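Local coordinates for halohydrin epoxidase A (PDB 4Z9F) that catalyses the dehalogenation of halohydrins, releasing hydrogen halide and closing the corresponding epoxide, as a lyase related to the short-chain dehydrogenase/reductase enzymes, at the interface of chains A and B. Residues are numbered along the deposited sequence; one frame, centred on the assembly and turned at random. Chains: chain A/B, Halohydrin epoxidase A.

The interface of chains A and B. Residues chain A 219, 235-239; chain B 230-231, 234.
Strand 235-238 of chain A, the last strand of its Rossmann-like fold, meets 3-10 helix 229-231 of chain B and the loop after it through A:Ala237, A:Phe238, B:Pro230, B:Ile231 and B:Gln234. The side-chain amide of B:Gln234 reads the backbone of A:Ala237 at both ends. The carbonyl B:Gln234 OE1 accepts the N-H of A:Ala237 N at 2.9 Å, the donor lying in the carbonyl plane on a lone pair (160° at H). B:Gln234 NE2 donates to A:Ala237 O at 2.6 Å, tilted 19° from that carbonyl's plane. A second bond, from B:Gln234 NE2 to B:Ile231 O at 3.0 Å, lies almost in the amide plane and helps fix the rotation of the amide, since NE2 faces two carbonyl oxygens while OE1 faces an N-H. Chi1 of 67° sets B:Gln234 CG between backbone N and carbonyl carbon, and the chain then extends to carry the amide to the strand. Alongside, B:Pro230 lies over one face of the A:Phe238 ring, with CB 3.7 Å from the ring centroid. Methyl CG2 of B:Ile231 packs against A:Phe238 CD1 at 3.8 Å and reaches A:Leu219 CD2 more loosely. Water 1 joins B:Pro230 O (2.8 Å) to the A:Thr239 hydroxyl OG1 (2.7 Å) and also contacts A:Thr239 N; the direct bond between that N and B:Pro230 O is weak. Repeated by the two-fold with chains exchanged, this patch ties the C-terminal segments of two subunits together and probably helps hold the tetramer seen in the crystal.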
loop_
_atom_site.group_PDB
_atom_site.type_symbol
_atom_site.label_atom_id
_atom_site.label_comp_id
_atom_site.label_asym_id
_atom_site.label_seq_id
_atom_site.Cartn_x
_atom_site.Cartn_y
_atom_site.Cartn_z
ATOM N N LEU A 219 -9.138 -12.400 17.396
ATOM C CA LEU A 219 -8.572 -12.415 16.055
ATOM C C LEU A 219 -7.760 -13.682 15.822
ATOM O O LEU A 219 -7.895 -14.331 14.776
ATOM C CB LEU A 219 -7.706 -11.179 15.860
ATOM C CG LEU A 219 -7.024 -11.066 14.483
ATOM C CD1 LEU A 219 -8.060 -10.998 13.380
ATOM C CD2 LEU A 219 -6.107 -9.853 14.481
ATOM N N PHE A 235 -1.727 -8.949 5.701
ATOM C CA PHE A 235 -1.420 -8.250 6.942
ATOM C C PHE A 235 -2.699 -7.624 7.475
ATOM O O PHE A 235 -3.458 -7.033 6.703
ATOM C CB PHE A 235 -0.360 -7.189 6.644
ATOM C CG PHE A 235 -0.071 -6.231 7.774
ATOM C CD1 PHE A 235 1.042 -6.408 8.574
ATOM C CD2 PHE A 235 -0.847 -5.093 7.953
ATOM C CE1 PHE A 235 1.354 -5.498 9.582
ATOM C CE2 PHE A 235 -0.535 -4.174 8.950
ATOM C CZ PHE A 235 0.571 -4.387 9.762
ATOM N N PHE A 236 -2.943 -7.764 8.780
ATOM C CA PHE A 236 -4.102 -7.164 9.442
ATOM C C PHE A 236 -3.611 -6.140 10.451
ATOM O O PHE A 236 -2.873 -6.489 11.373
ATOM C CB PHE A 236 -4.946 -8.215 10.170
ATOM C CG PHE A 236 -5.421 -9.325 9.282
ATOM C CD1 PHE A 236 -4.935 -10.615 9.434
ATOM C CD2 PHE A 236 -6.331 -9.072 8.285
ATOM C CE1 PHE A 236 -5.380 -11.641 8.598
ATOM C CE2 PHE A 236 -6.780 -10.086 7.450
ATOM C CZ PHE A 236 -6.302 -11.371 7.611
ATOM N N ALA A 237 -4.052 -4.897 10.306
ATOM C CA ALA A 237 -3.747 -3.917 11.336
ATOM C C ALA A 237 -4.612 -4.197 12.558
ATOM O O ALA A 237 -5.781 -4.579 12.436
ATOM C CB ALA A 237 -3.971 -2.497 10.813
ATOM N N PHE A 238 -4.014 -4.054 13.747
ATOM C CA PHE A 238 -4.716 -4.227 15.024
ATOM C C PHE A 238 -4.337 -3.008 15.858
ATOM O O PHE A 238 -3.510 -3.079 16.757
ATOM C CB PHE A 238 -4.333 -5.546 15.701
ATOM C CG PHE A 238 -5.118 -5.854 16.963
ATOM C CD1 PHE A 238 -6.214 -6.693 16.924
ATOM C CD2 PHE A 238 -4.723 -5.343 18.187
ATOM C CE1 PHE A 238 -6.919 -6.985 18.073
ATOM C CE2 PHE A 238 -5.432 -5.629 19.341
ATOM C CZ PHE A 238 -6.527 -6.449 19.282
ATOM N N THR A 239 -4.905 -1.872 15.489
ATOM C CA THR A 239 -4.434 -0.590 15.989
ATOM C C THR A 239 -5.590 0.322 16.379
ATOM O O THR A 239 -5.354 1.511 16.644
ATOM C CB THR A 239 -3.569 0.120 14.938
ATOM O OG1 THR A 239 -4.386 0.452 13.813
ATOM C CG2 THR A 239 -2.397 -0.770 14.486
ATOM N N PRO B 230 -10.546 -3.744 17.377
ATOM C CA PRO B 230 -9.380 -2.941 16.958
ATOM C C PRO B 230 -8.958 -3.109 15.498
ATOM O O PRO B 230 -8.061 -2.374 15.060
ATOM C CB PRO B 230 -8.271 -3.417 17.902
ATOM C CG PRO B 230 -9.002 -3.866 19.132
ATOM C CD PRO B 230 -10.214 -4.552 18.571
ATOM N N ILE B 231 -9.527 -4.047 14.732
ATOM C CA ILE B 231 -9.140 -4.156 13.324
ATOM C C ILE B 231 -10.034 -3.238 12.487
ATOM O O ILE B 231 -10.005 -3.261 11.253
ATOM C CB ILE B 231 -9.181 -5.622 12.833
ATOM C CG1 ILE B 231 -10.598 -6.195 12.882
ATOM C CG2 ILE B 231 -8.272 -6.497 13.679
ATOM C CD1 ILE B 231 -10.659 -7.651 12.484
ATOM N N GLN B 234 -10.121 -0.853 8.052
ATOM C CA GLN B 234 -9.203 -1.295 7.016
ATOM C C GLN B 234 -9.916 -2.197 6.015
ATOM O O GLN B 234 -11.062 -2.620 6.203
ATOM C CB GLN B 234 -8.000 -2.031 7.616
ATOM C CG GLN B 234 -8.322 -3.368 8.276
ATOM C CD GLN B 234 -7.133 -3.947 9.013
ATOM O OE1 GLN B 234 -6.079 -4.191 8.417
ATOM N NE2 GLN B 234 -7.286 -4.165 10.322
HETATM O O HOH W 1 -6.635 -0.949 13.099
#